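Local coordinates for protein KLLA0C04147p (Kluyveromyces lactis, PDB 5H2D) that binds ergosterol in the lipid-binding domain of the OSBP-related protein Osh1 and probably transfers sterols between membranes, at residues M52-M57 and S171-G175; E81-L85 and V317-N321; P123-E127 and E431-F435. All coordinates share one frame; numbering follows the deposited sequence.

Interaction 1: residues M52-M57 and S171-G175. With ERG (ergosterol), chain B.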
# COMPACT_ATOMS: atom_id res chain seq x y z
N MET A 52 8.74 -13.09 23.82
CA MET A 52 7.48 -13.18 23.10
C MET A 52 7.62 -14.05 21.86
O MET A 52 7.04 -13.78 20.81
CB MET A 52 6.95 -11.79 22.75
CG MET A 52 6.65 -10.96 23.98
SD MET A 52 5.98 -9.33 23.63
CE MET A 52 7.35 -8.63 22.71
N VAL A 53 8.41 -15.12 21.98
CA VAL A 53 8.64 -15.99 20.84
C VAL A 53 7.33 -16.65 20.42
O VAL A 53 6.52 -17.06 21.26
CB VAL A 53 9.73 -17.02 21.17
CG1 VAL A 53 10.02 -17.88 19.95
CG2 VAL A 53 10.99 -16.31 21.64
N GLY A 54 7.12 -16.75 19.11
CA GLY A 54 5.92 -17.34 18.56
C GLY A 54 4.71 -16.43 18.48
O GLY A 54 3.66 -16.87 17.99
N LYS A 55 4.82 -15.17 18.92
CA LYS A 55 3.67 -14.27 18.91
C LYS A 55 3.53 -13.54 17.57
O LYS A 55 4.48 -13.42 16.79
CB LYS A 55 3.76 -13.24 20.04
CG LYS A 55 3.30 -13.74 21.40
CD LYS A 55 4.29 -14.74 21.97
CE LYS A 55 3.97 -15.10 23.42
NZ LYS A 55 5.12 -15.80 24.08
N ASP A 56 2.32 -13.07 17.33
CA ASP A 56 1.92 -12.24 16.21
C ASP A 56 2.23 -10.78 16.52
O ASP A 56 2.39 -10.38 17.67
CB ASP A 56 0.42 -12.45 15.96
CG ASP A 56 -0.08 -11.72 14.74
OD1 ASP A 56 -0.45 -10.54 14.87
OD2 ASP A 56 -0.13 -12.35 13.66
N MET A 57 2.34 -9.97 15.46
CA MET A 57 2.56 -8.54 15.64
C MET A 57 1.48 -7.91 16.51
O MET A 57 1.77 -7.02 17.33
CB MET A 57 2.63 -7.86 14.28
CG MET A 57 2.31 -6.39 14.26
SD MET A 57 2.56 -5.75 12.60
CE MET A 57 1.03 -6.22 11.77
N SER A 171 1.50 -12.49 10.40
CA SER A 171 2.86 -12.29 10.89
C SER A 171 3.21 -13.30 11.98
O SER A 171 2.33 -13.85 12.66
CB SER A 171 3.05 -10.87 11.45
OG SER A 171 2.30 -10.69 12.64
N LYS A 172 4.51 -13.50 12.16
CA LYS A 172 4.99 -14.49 13.12
C LYS A 172 6.45 -14.24 13.44
O LYS A 172 7.28 -14.18 12.53
CB LYS A 172 4.82 -15.90 12.55
CG LYS A 172 5.38 -17.00 13.45
CD LYS A 172 4.61 -17.09 14.74
CE LYS A 172 4.29 -18.55 15.07
NZ LYS A 172 3.48 -19.19 13.99
N PHE A 173 6.77 -14.11 14.73
CA PHE A 173 8.15 -14.06 15.19
C PHE A 173 8.53 -15.47 15.64
O PHE A 173 7.95 -15.98 16.59
CB PHE A 173 8.34 -13.06 16.32
CG PHE A 173 9.73 -13.08 16.90
CD1 PHE A 173 10.82 -12.79 16.11
CD2 PHE A 173 9.94 -13.43 18.23
CE1 PHE A 173 12.11 -12.81 16.63
CE2 PHE A 173 11.22 -13.46 18.75
CZ PHE A 173 12.30 -13.15 17.95
N ASN A 174 9.51 -16.08 14.96
CA ASN A 174 9.86 -17.47 15.22
C ASN A 174 11.07 -17.63 16.15
O ASN A 174 11.61 -18.73 16.26
CB ASN A 174 10.11 -18.22 13.90
CG ASN A 174 11.37 -17.76 13.17
OD1 ASN A 174 12.11 -16.90 13.62
ND2 ASN A 174 11.63 -18.38 12.02
N GLY A 175 11.47 -16.57 16.85
CA GLY A 175 12.65 -16.61 17.69
C GLY A 175 13.92 -16.19 17.00
O GLY A 175 14.91 -15.90 17.68
C1 ERG B . 4.68 -3.85 3.00
C2 ERG B . 3.98 -3.20 1.81
C3 ERG B . 2.53 -3.61 1.86
C4 ERG B . 1.89 -3.14 3.17
C5 ERG B . 2.64 -3.55 4.32
C6 ERG B . 1.95 -3.82 5.50
C7 ERG B . 2.61 -4.16 6.70
C8 ERG B . 4.00 -4.23 6.76
C9 ERG B . 4.72 -4.18 5.53
C10 ERG B . 4.05 -3.44 4.34
C11 ERG B . 6.25 -3.79 5.69
C12 ERG B . 6.90 -4.39 6.94
C13 ERG B . 6.04 -4.01 8.16
C14 ERG B . 4.69 -4.72 7.94
C15 ERG B . 4.01 -4.53 9.28
C16 ERG B . 5.16 -4.68 10.31
C17 ERG B . 6.46 -4.72 9.45
C18 ERG B . 5.93 -2.48 8.36
C19 ERG B . 4.28 -1.92 4.57
C20 ERG B . 7.63 -4.12 10.27
C21 ERG B . 8.94 -4.03 9.51
C22 ERG B . 7.81 -5.05 11.47
C23 ERG B . 7.52 -4.56 12.86
C24 ERG B . 7.67 -5.52 14.04
C25 ERG B . 8.33 -4.76 15.19
C26 ERG B . 9.72 -4.29 14.74
C27 ERG B . 8.53 -5.63 16.44
C28 ERG B . 6.28 -5.99 14.40
O1 ERG B . 1.80 -3.06 0.71
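A chi1 of 68° tucks the OG of S171 over its own backbone, and D56 swings CG opposite its own N (chi1 -175°); together these put the serine hydroxyl beside both M57 N and the aspartate. The setting is a type II beta turn, M52 to K55, laid antiparallel against the end of strand 161-173 in the sterol-binding domain. G54 takes the left-handed third position of the turn, where a side chain would collide with the preceding carbonyl. Its N donates to F173 O at 2.8 Å, and F173 N returns a bond to K55 O at 3.2 Å. S171 OG accepts from M57 N at 2.9 Å, nearly straight at 167°, while giving a weak bond to D56 OD2 at 3.1 Å. Serine suits the place because it both donates and accepts; D56 OD1 turns instead to T58 N. F173 anchors the apolar end: V53 CG2 lies 4.1 Å from its CE2, G175 N sits over one ring face, and W46 and L49 of helix 45-49 touch the F173 side chain. V53 CG1 rests 3.7 Å from G175 N. M57, long and flexible, bends at its last torsion and sets SD 3.6 Å from ergosterol C16.

Interaction 2: residues E81-L85 and V317-N321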
# COMPACT_ATOMS: atom_id res chain seq x y z
N GLU A 81 2.94 5.55 -3.99
CA GLU A 81 3.97 6.59 -4.02
C GLU A 81 4.43 6.88 -5.45
O GLU A 81 4.65 8.04 -5.81
CB GLU A 81 5.17 6.20 -3.15
CG GLU A 81 6.25 7.26 -3.14
CD GLU A 81 7.37 6.96 -2.13
OE1 GLU A 81 7.27 5.97 -1.37
OE2 GLU A 81 8.36 7.72 -2.10
N TYR A 82 4.59 5.85 -6.26
CA TYR A 82 5.07 6.00 -7.64
C TYR A 82 3.98 5.65 -8.65
O TYR A 82 4.25 5.03 -9.68
CB TYR A 82 6.31 5.14 -7.86
CG TYR A 82 7.43 5.46 -6.87
CD1 TYR A 82 8.35 6.47 -7.13
CD2 TYR A 82 7.55 4.74 -5.68
CE1 TYR A 82 9.38 6.77 -6.24
CE2 TYR A 82 8.58 5.03 -4.79
CZ TYR A 82 9.48 6.04 -5.05
OH TYR A 82 10.49 6.31 -4.15
N ALA A 83 2.75 6.05 -8.36
CA ALA A 83 1.61 5.73 -9.22
C ALA A 83 1.70 6.37 -10.60
O ALA A 83 0.96 5.95 -11.49
CB ALA A 83 0.31 6.17 -8.53
N ASP A 84 2.59 7.36 -10.81
CA ASP A 84 2.84 7.87 -12.16
C ASP A 84 3.15 6.74 -13.12
O ASP A 84 2.86 6.84 -14.32
CB ASP A 84 3.99 8.88 -12.15
CG ASP A 84 3.59 10.25 -11.60
OD1 ASP A 84 2.40 10.47 -11.35
OD2 ASP A 84 4.49 11.11 -11.43
N LEU A 85 3.76 5.66 -12.62
CA LEU A 85 4.09 4.52 -13.47
C LEU A 85 2.85 3.95 -14.15
O LEU A 85 2.95 3.38 -15.24
CB LEU A 85 4.78 3.42 -12.66
CG LEU A 85 6.20 3.76 -12.23
CD1 LEU A 85 6.70 2.80 -11.16
CD2 LEU A 85 7.14 3.75 -13.43
N VAL A 317 13.53 2.80 -15.61
CA VAL A 317 12.09 2.81 -15.43
C VAL A 317 11.69 3.44 -14.11
O VAL A 317 10.72 4.21 -14.05
CB VAL A 317 11.50 1.39 -15.55
CG1 VAL A 317 11.73 0.83 -16.95
CG2 VAL A 317 12.09 0.47 -14.51
N TRP A 318 12.43 3.15 -13.04
CA TRP A 318 12.07 3.64 -11.71
C TRP A 318 13.32 3.95 -10.89
O TRP A 318 14.30 3.21 -10.94
CB TRP A 318 11.19 2.61 -10.98
CG TRP A 318 11.03 2.95 -9.54
CD1 TRP A 318 10.15 3.85 -9.00
CD2 TRP A 318 11.79 2.42 -8.44
NE1 TRP A 318 10.32 3.92 -7.64
CE2 TRP A 318 11.32 3.05 -7.27
CE3 TRP A 318 12.81 1.48 -8.34
CZ2 TRP A 318 11.83 2.76 -6.01
CZ3 TRP A 318 13.33 1.19 -7.08
CH2 TRP A 318 12.84 1.83 -5.94
N HIS A 319 13.26 5.04 -10.12
CA HIS A 319 14.31 5.35 -9.16
C HIS A 319 13.66 5.87 -7.88
O HIS A 319 12.65 6.57 -7.93
CB HIS A 319 15.29 6.41 -9.69
CG HIS A 319 16.55 6.52 -8.89
ND1 HIS A 319 16.58 7.10 -7.64
CD2 HIS A 319 17.82 6.14 -9.17
CE1 HIS A 319 17.82 7.07 -7.17
NE2 HIS A 319 18.59 6.49 -8.08
N VAL A 320 14.27 5.52 -6.74
CA VAL A 320 13.72 5.91 -5.44
C VAL A 320 13.76 7.43 -5.28
O VAL A 320 14.71 8.10 -5.72
CB VAL A 320 14.49 5.21 -4.31
CG1 VAL A 320 15.92 5.71 -4.24
CG2 VAL A 320 13.79 5.40 -2.96
N ASN A 321 12.73 7.98 -4.64
CA ASN A 321 12.71 9.39 -4.30
C ASN A 321 13.80 9.70 -3.28
O ASN A 321 14.19 8.85 -2.46
CB ASN A 321 11.35 9.78 -3.73
CG ASN A 321 10.27 9.86 -4.80
OD1 ASN A 321 10.53 10.32 -5.91
ND2 ASN A 321 9.06 9.41 -4.47
O HOH W 1 6.94 9.70 -6.33
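L85 and W318 are the closest backbone pair, with CA atoms 8.2 Å apart; the two segments share no main-chain to main-chain hydrogen bond, and side chains span the gap. Y82 does most of this work. With CG swung opposite its backbone N (chi1 169°), W318 turns the edge of its indole onto one face of the tyrosine ring in a T-shaped stack, the planes at 89° and the tyrosine ring centroid 4.3 Å from that of the five-membered ring. NE1 lies over the middle of the ring, 3.3 Å from Y82 CD1, directing its polar edge at the pi cloud; on the opposite face CG of E81 lies off toward the rim. W318 belongs to the last part of strand 314-319, where a classic beta bulge sets V317 and W318 against the single residue V277 of strand 276-281, on the beta-sheet framework of the sterol-binding domain. I104 and S108 of helix 95-108 also touch the W318 side chain. Past the strand, N321 N donates to Y82 OH at 2.8 Å, in the plane of the phenol. The asparagine amide lies alongside the phenol, its plane 26° from the ring. A primary amide suits this position because ND2 serves two acceptors, E81 OE2 at 3.0 Å, met on the anti side of the carboxylate, and a water at 2.8 Å from ND2; that water donates to E81 O at 2.9 Å. L85, branched and apolar, brings CD1 to 4.2 Å from W318 CD1.

Interaction 3: residues P123-E127 and E431-F435; sequences PLLGE and EGDIF
F435, the C-terminal residue, presents the edge of its ring to L124 and E127, while I434 reaches past it to the main chain of the same turn. L124 comes in obliquely, its CD1 near the plane of the phenyl ring and 3.7 Å from F435 CD1. E127 crosses the ring at about a right angle: its methylene CG lies 4.0 Å from F435 CZ, and the carboxylate plane stands at 82° to the ring. I434 CG1 covers one face of the phenyl, off toward the rim. A chi1 of 58° folds this CG1 branch back over the isoleucine's own main chain, and from there CD1 runs on to 3.5 Å from E127 CA, also touching G126. Its other branch, CG2, approaches L125 O. L124 CD1 meets I434 O as well, at 3.3 Å.

The receiving surface is a type II beta turn, L124 to E127, leading into strand 128-133 of the sterol-binding domain. It is closed by E127 N donating to L124 O at 2.9 Å, and G126 fills the third position, where the positive phi favours glycine. E127 braces the turn again, since its OE2 accepts from L124 N at 2.9 Å; R356 forms a salt bridge with that same oxygen, and T353 bonds OE1.

No hydrogen bond joins the two segments. Their contact is mostly apolar, suited to leucine, isoleucine and phenylalanine, with methyls also lying against carbonyl oxygens. Shape therefore probably sets the fit to the turn, while a salt bridge from D433 to R380 and hydrogen bonds from F435 O to R380 and R376 probably tie the tail to helix 367-390.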
# COMPACT_ATOMS: atom_id res chain seq x y z
N PRO A 123 -5.35 -0.81 12.90
CA PRO A 123 -6.53 0.05 12.77
C PRO A 123 -7.70 -0.50 13.57
O PRO A 123 -7.87 -1.72 13.70
CB PRO A 123 -6.82 0.04 11.27
CG PRO A 123 -5.53 -0.41 10.62
CD PRO A 123 -4.96 -1.41 11.61
N LEU A 124 -8.48 0.41 14.14
CA LEU A 124 -9.70 -0.02 14.82
C LEU A 124 -10.69 -0.58 13.81
O LEU A 124 -10.69 -0.21 12.63
CB LEU A 124 -10.33 1.15 15.59
CG LEU A 124 -9.43 1.83 16.61
CD1 LEU A 124 -10.18 2.96 17.29
CD2 LEU A 124 -8.92 0.85 17.66
N LEU A 125 -11.54 -1.49 14.28
CA LEU A 125 -12.61 -1.98 13.42
C LEU A 125 -13.50 -0.82 12.98
O LEU A 125 -14.02 -0.08 13.82
CB LEU A 125 -13.42 -3.05 14.16
CG LEU A 125 -14.53 -3.72 13.33
CD1 LEU A 125 -13.99 -4.47 12.10
CD2 LEU A 125 -15.32 -4.65 14.25
N GLY A 126 -13.66 -0.66 11.67
CA GLY A 126 -14.43 0.44 11.14
C GLY A 126 -13.63 1.70 10.89
O GLY A 126 -14.17 2.65 10.32
N GLU A 127 -12.36 1.73 11.28
CA GLU A 127 -11.52 2.87 10.96
C GLU A 127 -11.41 3.00 9.44
O GLU A 127 -11.42 2.00 8.71
CB GLU A 127 -10.13 2.69 11.58
CG GLU A 127 -9.25 3.94 11.51
CD GLU A 127 -7.96 3.85 12.32
OE1 GLU A 127 -7.00 4.58 11.98
OE2 GLU A 127 -7.90 3.08 13.30
N GLU A 431 -21.35 8.73 10.84
CA GLU A 431 -20.90 7.47 10.25
C GLU A 431 -19.73 6.91 11.08
O GLU A 431 -18.57 6.91 10.66
CB GLU A 431 -20.50 7.66 8.80
CG GLU A 431 -21.67 7.96 7.86
CD GLU A 431 -22.58 6.76 7.62
OE1 GLU A 431 -23.55 6.89 6.86
OE2 GLU A 431 -22.31 5.68 8.19
N GLY A 432 -20.06 6.44 12.26
CA GLY A 432 -19.08 5.78 13.11
C GLY A 432 -18.70 6.62 14.32
O GLY A 432 -18.74 7.86 14.29
N ASP A 433 -18.32 5.94 15.39
CA ASP A 433 -17.92 6.60 16.64
C ASP A 433 -16.95 5.65 17.35
O ASP A 433 -17.36 4.83 18.17
CB ASP A 433 -19.13 6.94 17.49
CG ASP A 433 -18.77 7.55 18.83
OD1 ASP A 433 -17.61 7.98 19.02
OD2 ASP A 433 -19.67 7.61 19.70
N ILE A 434 -15.66 5.77 17.02
CA ILE A 434 -14.67 4.76 17.42
C ILE A 434 -13.48 5.36 18.15
O ILE A 434 -12.66 4.61 18.71
CB ILE A 434 -14.19 3.94 16.20
CG1 ILE A 434 -13.58 4.87 15.15
CG2 ILE A 434 -15.35 3.12 15.63
CD1 ILE A 434 -12.98 4.12 13.93
N PHE A 435 -13.34 6.69 18.16
CA PHE A 435 -12.19 7.33 18.80
C PHE A 435 -12.57 8.01 20.12
O PHE A 435 -13.35 7.46 20.90
CB PHE A 435 -11.55 8.37 17.88
CG PHE A 435 -11.01 7.81 16.57
CD1 PHE A 435 -10.38 6.57 16.52
CD2 PHE A 435 -11.14 8.54 15.40
CE1 PHE A 435 -9.88 6.08 15.32
CE2 PHE A 435 -10.65 8.06 14.19
CZ PHE A 435 -10.02 6.82 14.16

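Overall arrangement
Interaction 1 is the one that reaches the ligand: M57 belongs to the ergosterol pocket and lies near the ring-D end of the sterol, while K205 bonds the sterol hydroxyl at the far end. Interaction 2 lies on the other side of the chain's centre, about 33 Å from interaction 1 between centres, with the E81 side chain about 10 Å from ergosterol. In interaction 3 the E127 side chain is about 14 Å from it. Interactions 1 and 3 approach to about 8 Å between nearest atoms without touching; interactions 2 and 3 remain about 18 Å apart on the same measure. Segments of all three alternate along the chain, and distant parts of the sequence are brought together, with only interaction 1 of the three touching the sterol.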